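Local coordinates for transcriptional regulator (Rhodococcus sp., PDB 2O0Y), which probably binds DNA as an IclR-family transcription factor, with a winged helix-turn-helix domain joined to a GAF-like regulatory domain, at residues B[122-127]-B[151-156]; B[211-214]-B[218-221]. All blocks are in the same frame, centred on the assembly; numbering follows the deposited sequence.

Overall arrangement
Both contacts belong to the C-terminal, GAF-like domain and reach the same six-stranded antiparallel sheet. Contact 1 is the more deeply buried but the smaller of the two. It sets a helix start, 151-156, against strand segment 122-127, and no hydrogen bond crosses it. Contact 2 pairs strand 211-213 with strand 219-221 near the end of a hairpin. It is partly buried, covers more area and is held by backbone hydrogen bonds and one aspartate. Ile156 joins the two. Its CG2 lies 3.6 Å from Pro211 CA, so the helix of contact 1 packs against one face of the hairpin in contact 2.

Contact 1 of 2, residues B[122-127]-B[151-156]; sequences LSRVVV and GAAGKI
Arg124 reaches from its strand to the start of helix 152-157 and meets it with its aliphatic part. The tight point is small. Arg124 CD lies 4.1 Å from the methyl carbon CB of Ala153, and the same CD is 4.3 Å from Gly154 N. The nearest CA atoms of the two segments are those of Arg124 and Gly154, 6.4 Å apart. Ala153 also touches Tyr117 and Ser209, so its methyl is enclosed by the sheet as well as by the arginine chain. Arg124 CG sits between the backbone N and the carbonyl carbon (chi1 71°), and with an extended chi2 this brings CD over Ala153. The bend at chi3 (134°) then turns NE and the guanidinium toward Gly151. That charged end is more loosely held against the helix. It makes no hydrogen bond to 151-156. Instead NH1 bonds to Tyr117 OH, and NE makes a weak bond to Pro147 O. The sheet is the antiparallel one of the IclR C-terminal domain, a member of the GAF clan, and the glycine-alanine-rich helix start lies on it. In relatives such as IclR the start of this helix lines the effector pocket, and it may do so here. Gly151 is the N-cap. Its positive phi (100°) would push a side chain against the preceding carbonyl oxygen, and a CB would also come close to Arg124 NH2. Its N bonds to Glu200, which also forms a salt bridge with Lys155. The looser side lies at the beginning of the strand. Leu122 and Ser123 are partly exposed there, and Leu122 packs on Glu97 of the second subunit.

Contact 2 of 2, residues B[211-214]-B[218-221]; sequences PLVD and TVVA
The side chains of Val213 and Val219 leave the same face of the sheet. Val219 CG2 lies 3.8 Å from Pro211 CB and 4.2 Å from Val213 CG1, so one methyl touches both neighbours across the strands. Ile156 packs on Pro211 and Val219. Leu212 and Ala221 point to the other face, where Leu212 CD1 meets Ala221 CB at 3.9 Å and helix 237-254 packs on the leucine. At the turn end Asp214 and Thr218 cross obliquely. Asp214 CG lies between the backbone N and the carbonyl carbon (chi1 60°), which turns the carboxylate back toward the other strand. There OD1 accepts from Thr218 N at 2.9 Å, from above the carboxylate plane, and also from Gly217 N. OD2 takes a hydrogen bond from a water that also bonds to Thr218 OG1. Cut back to an alanine, Asp214 would be likely to leave the N-H groups of Gly217 and Thr218 without their carboxylate partner and let the turn loosen. Asp214 N bonds to Thr218 O at 2.9 Å. Leu212 O grips two donors, Val220 N at 2.8 Å in its carbonyl plane and Ala221 N at 3.3 Å from a tilted direction. Leu212 N returns a nearly straight bond to Ala221 O. Two residues facing one make this a classic beta bulge in an antiparallel hairpin.

Contact 1 of 2, residues B[122-127]-B[151-156]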
ATOM      1  N   LEU B 122       0.681 -12.930  -5.869  1.00 29.25           N
ATOM      2  CA  LEU B 122       1.120 -14.067  -6.686  1.00 29.62           C
ATOM      3  C   LEU B 122       1.310 -13.687  -8.163  1.00 29.41           C
ATOM      4  O   LEU B 122       1.130 -14.523  -9.048  1.00 29.00           O
ATOM      5  CB  LEU B 122       0.131 -15.236  -6.595  1.00 29.71           C
ATOM      6  CG  LEU B 122      -0.238 -15.834  -5.224  1.00 32.40           C
ATOM      7  CD1 LEU B 122      -1.375 -16.857  -5.358  1.00 32.57           C
ATOM      8  CD2 LEU B 122       0.967 -16.470  -4.532  1.00 34.27           C
ATOM      9  N   SER B 123       1.691 -12.433  -8.418  1.00 29.33           N
ATOM     10  CA  SER B 123       1.800 -11.920  -9.769  1.00 29.44           C
ATOM     11  C   SER B 123       3.142 -11.237  -9.948  1.00 29.93           C
ATOM     12  O   SER B 123       3.794 -10.871  -8.956  1.00 29.70           O
ATOM     13  CB  SER B 123       0.709 -10.877  -9.991  1.00 30.41           C
ATOM     14  OG  SER B 123      -0.574 -11.447  -9.806  1.00 31.58           O
ATOM     15  N   ARG B 124       3.548 -11.054 -11.212  1.00 30.37           N
ATOM     16  CA  ARG B 124       4.691 -10.234 -11.574  1.00 30.74           C
ATOM     17  C   ARG B 124       4.155  -9.018 -12.312  1.00 30.57           C
ATOM     18  O   ARG B 124       3.133  -9.107 -13.022  1.00 30.26           O
ATOM     19  CB  ARG B 124       5.668 -10.993 -12.461  1.00 32.17           C
ATOM     20  CG  ARG B 124       5.161 -11.257 -13.887  1.00 33.12           C
ATOM     21  CD  ARG B 124       6.285 -11.836 -14.808  1.00 36.14           C
ATOM     22  NE  ARG B 124       5.644 -12.927 -15.488  1.00 48.36           N
ATOM     23  CZ  ARG B 124       5.179 -12.937 -16.728  1.00 47.72           C
ATOM     24  NH1 ARG B 124       5.368 -11.936 -17.569  1.00 47.64           N
ATOM     25  NH2 ARG B 124       4.561 -14.017 -17.120  1.00 47.31           N
ATOM     26  N   VAL B 125       4.829  -7.888 -12.106  1.00 28.62           N
ATOM     27  CA  VAL B 125       4.399  -6.591 -12.604  1.00 27.94           C
ATOM     28  C   VAL B 125       5.622  -5.896 -13.103  1.00 27.72           C
ATOM     29  O   VAL B 125       6.637  -5.818 -12.403  1.00 27.16           O
ATOM     30  CB  VAL B 125       3.791  -5.732 -11.477  1.00 27.10           C
ATOM     31  CG1 VAL B 125       3.139  -4.458 -12.051  1.00 28.02           C
ATOM     32  CG2 VAL B 125       2.761  -6.545 -10.734  1.00 29.47           C
ATOM     33  N   VAL B 126       5.538  -5.382 -14.321  1.00 28.07           N
ATOM     34  CA  VAL B 126       6.613  -4.539 -14.867  1.00 26.59           C
ATOM     35  C   VAL B 126       6.430  -3.160 -14.309  1.00 27.01           C
ATOM     36  O   VAL B 126       5.343  -2.546 -14.406  1.00 26.18           O
ATOM     37  CB  VAL B 126       6.607  -4.511 -16.435  1.00 28.08           C
ATOM     38  CG1 VAL B 126       7.627  -3.598 -16.955  1.00 25.82           C
ATOM     39  CG2 VAL B 126       6.862  -5.916 -16.980  1.00 29.51           C
ATOM     40  N   VAL B 127       7.463  -2.683 -13.627  1.00 26.26           N
ATOM     41  CA  VAL B 127       7.361  -1.367 -13.003  1.00 25.39           C
ATOM     42  C   VAL B 127       8.296  -0.336 -13.622  1.00 25.67           C
ATOM     43  O   VAL B 127       8.220   0.861 -13.329  1.00 25.69           O
ATOM     44  CB  VAL B 127       7.588  -1.470 -11.488  1.00 27.08           C
ATOM     45  CG1 VAL B 127       6.396  -2.265 -10.826  1.00 24.31           C
ATOM     46  CG2 VAL B 127       8.998  -2.039 -11.161  1.00 25.26           C
ATOM     47  N   GLY B 151       7.534 -18.144 -17.499  1.00 29.12           N
ATOM     48  CA  GLY B 151       8.575 -17.186 -17.922  1.00 29.08           C
ATOM     49  C   GLY B 151       9.710 -17.035 -16.905  1.00 29.82           C
ATOM     50  O   GLY B 151       9.621 -17.517 -15.762  1.00 28.93           O
ATOM     51  N   ALA B 152      10.784 -16.369 -17.335  1.00 28.83           N
ATOM     52  CA  ALA B 152      12.032 -16.275 -16.584  1.00 27.84           C
ATOM     53  C   ALA B 152      11.899 -15.388 -15.352  1.00 28.18           C
ATOM     54  O   ALA B 152      12.376 -15.759 -14.297  1.00 28.74           O
ATOM     55  CB  ALA B 152      13.146 -15.718 -17.475  1.00 26.86           C
ATOM     56  N   ALA B 153      11.284 -14.216 -15.499  1.00 27.99           N
ATOM     57  CA  ALA B 153      11.134 -13.269 -14.394  1.00 27.14           C
ATOM     58  C   ALA B 153      10.402 -13.926 -13.229  1.00 28.10           C
ATOM     59  O   ALA B 153      10.826 -13.781 -12.081  1.00 28.45           O
ATOM     60  CB  ALA B 153      10.399 -12.033 -14.840  1.00 27.33           C
ATOM     61  N   GLY B 154       9.308 -14.646 -13.504  1.00 27.47           N
ATOM     62  CA  GLY B 154       8.535 -15.265 -12.424  1.00 25.84           C
ATOM     63  C   GLY B 154       9.387 -16.176 -11.539  1.00 27.50           C
ATOM     64  O   GLY B 154       9.294 -16.141 -10.313  1.00 26.87           O
ATOM     65  N   LYS B 155      10.198 -17.042 -12.154  1.00 27.30           N
ATOM     66  CA  LYS B 155      11.072 -17.929 -11.387  1.00 27.96           C
ATOM     67  C   LYS B 155      12.208 -17.200 -10.643  1.00 27.20           C
ATOM     68  O   LYS B 155      12.691 -17.678  -9.632  1.00 28.18           O
ATOM     69  CB  LYS B 155      11.623 -19.041 -12.286  1.00 26.92           C
ATOM     70  CG  LYS B 155      10.553 -20.111 -12.584  1.00 30.13           C
ATOM     71  CD  LYS B 155      11.024 -21.147 -13.643  1.00 31.42           C
ATOM     72  CE  LYS B 155      10.476 -20.853 -15.052  1.00 32.52           C
ATOM     73  NZ  LYS B 155       8.991 -21.189 -15.227  1.00 29.44           N
ATOM     74  N   ILE B 156      12.640 -16.047 -11.147  1.00 27.14           N
ATOM     75  CA  ILE B 156      13.622 -15.231 -10.416  1.00 25.83           C
ATOM     76  C   ILE B 156      12.926 -14.619  -9.192  1.00 27.08           C
ATOM     77  O   ILE B 156      13.433 -14.723  -8.096  1.00 26.57           O
ATOM     78  CB  ILE B 156      14.273 -14.137 -11.302  1.00 26.75           C
ATOM     79  CG1 ILE B 156      15.207 -14.776 -12.368  1.00 23.48           C
ATOM     80  CG2 ILE B 156      15.018 -13.081 -10.435  1.00 25.95           C
ATOM     81  CD1 ILE B 156      16.481 -15.396 -11.781  1.00 24.21           C
TER

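Contact 2 of 2, residues B[211-214]-B[218-221]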
ATOM      1  N   PRO B 211      18.454 -11.709 -10.989  1.00 26.57           N
ATOM      2  CA  PRO B 211      17.930 -11.094  -9.795  1.00 27.26           C
ATOM      3  C   PRO B 211      18.548  -9.717  -9.574  1.00 27.82           C
ATOM      4  O   PRO B 211      19.745  -9.512  -9.812  1.00 27.95           O
ATOM      5  CB  PRO B 211      18.391 -12.043  -8.661  1.00 27.04           C
ATOM      6  CG  PRO B 211      19.541 -12.798  -9.191  1.00 27.14           C
ATOM      7  CD  PRO B 211      19.392 -12.812 -10.700  1.00 25.45           C
ATOM      8  N   LEU B 212      17.727  -8.799  -9.077  1.00 27.36           N
ATOM      9  CA  LEU B 212      18.242  -7.564  -8.483  1.00 26.48           C
ATOM     10  C   LEU B 212      18.001  -7.688  -6.983  1.00 26.54           C
ATOM     11  O   LEU B 212      16.925  -8.126  -6.581  1.00 26.34           O
ATOM     12  CB  LEU B 212      17.444  -6.367  -9.031  1.00 26.52           C
ATOM     13  CG  LEU B 212      17.582  -6.259 -10.560  1.00 25.97           C
ATOM     14  CD1 LEU B 212      16.621  -5.115 -11.008  1.00 25.28           C
ATOM     15  CD2 LEU B 212      19.034  -5.932 -10.900  1.00 23.81           C
ATOM     16  N   VAL B 213      18.992  -7.306  -6.166  1.00 26.31           N
ATOM     17  CA  VAL B 213      18.927  -7.544  -4.706  1.00 26.37           C
ATOM     18  C   VAL B 213      19.058  -6.251  -3.898  1.00 27.23           C
ATOM     19  O   VAL B 213      19.593  -5.223  -4.412  1.00 27.54           O
ATOM     20  CB  VAL B 213      20.014  -8.549  -4.272  1.00 25.85           C
ATOM     21  CG1 VAL B 213      19.816  -9.933  -5.008  1.00 26.52           C
ATOM     22  CG2 VAL B 213      21.393  -8.046  -4.637  1.00 25.16           C
ATOM     23  N   ASP B 214      18.537  -6.272  -2.663  1.00 26.40           N
ATOM     24  CA  ASP B 214      18.828  -5.196  -1.735  1.00 26.84           C
ATOM     25  C   ASP B 214      20.256  -5.336  -1.174  1.00 27.03           C
ATOM     26  O   ASP B 214      20.995  -6.247  -1.563  1.00 25.85           O
ATOM     27  CB  ASP B 214      17.788  -5.131  -0.611  1.00 26.45           C
ATOM     28  CG  ASP B 214      17.719  -6.382   0.184  1.00 27.87           C
ATOM     29  OD1 ASP B 214      18.690  -7.186   0.138  1.00 30.16           O
ATOM     30  OD2 ASP B 214      16.710  -6.561   0.875  1.00 26.56           O
ATOM     31  N   THR B 218      18.805  -9.990  -0.638  1.00 24.47           N
ATOM     32  CA  THR B 218      17.456 -10.485  -0.905  1.00 25.13           C
ATOM     33  C   THR B 218      16.985 -10.036  -2.309  1.00 26.58           C
ATOM     34  O   THR B 218      17.199  -8.880  -2.692  1.00 26.03           O
ATOM     35  CB  THR B 218      16.480  -9.939   0.153  1.00 26.19           C
ATOM     36  OG1 THR B 218      16.907 -10.329   1.478  1.00 22.37           O
ATOM     37  CG2 THR B 218      15.069 -10.442  -0.103  1.00 26.95           C
ATOM     38  N   VAL B 219      16.349 -10.937  -3.063  1.00 26.26           N
ATOM     39  CA  VAL B 219      15.854 -10.605  -4.423  1.00 26.75           C
ATOM     40  C   VAL B 219      14.642  -9.738  -4.291  1.00 27.47           C
ATOM     41  O   VAL B 219      13.639 -10.166  -3.698  1.00 27.17           O
ATOM     42  CB  VAL B 219      15.536 -11.903  -5.217  1.00 27.29           C
ATOM     43  CG1 VAL B 219      14.992 -11.606  -6.649  1.00 26.88           C
ATOM     44  CG2 VAL B 219      16.808 -12.782  -5.301  1.00 27.08           C
ATOM     45  N   VAL B 220      14.736  -8.510  -4.810  1.00 27.24           N
ATOM     46  CA  VAL B 220      13.622  -7.562  -4.727  1.00 25.80           C
ATOM     47  C   VAL B 220      13.015  -7.301  -6.103  1.00 26.19           C
ATOM     48  O   VAL B 220      11.942  -6.758  -6.214  1.00 26.08           O
ATOM     49  CB  VAL B 220      14.040  -6.217  -4.107  1.00 26.14           C
ATOM     50  CG1 VAL B 220      14.414  -6.423  -2.576  1.00 26.00           C
ATOM     51  CG2 VAL B 220      15.171  -5.552  -4.885  1.00 26.43           C
ATOM     52  N   ALA B 221      13.708  -7.688  -7.156  1.00 25.28           N
ATOM     53  CA  ALA B 221      13.193  -7.440  -8.509  1.00 25.64           C
ATOM     54  C   ALA B 221      13.934  -8.354  -9.446  1.00 26.46           C
ATOM     55  O   ALA B 221      14.889  -9.011  -9.042  1.00 25.41           O
ATOM     56  CB  ALA B 221      13.407  -5.961  -8.916  1.00 26.39           C
TER
HETATM   57  O   HOH W   1      16.297  -8.356   3.017  1.00 34.60           O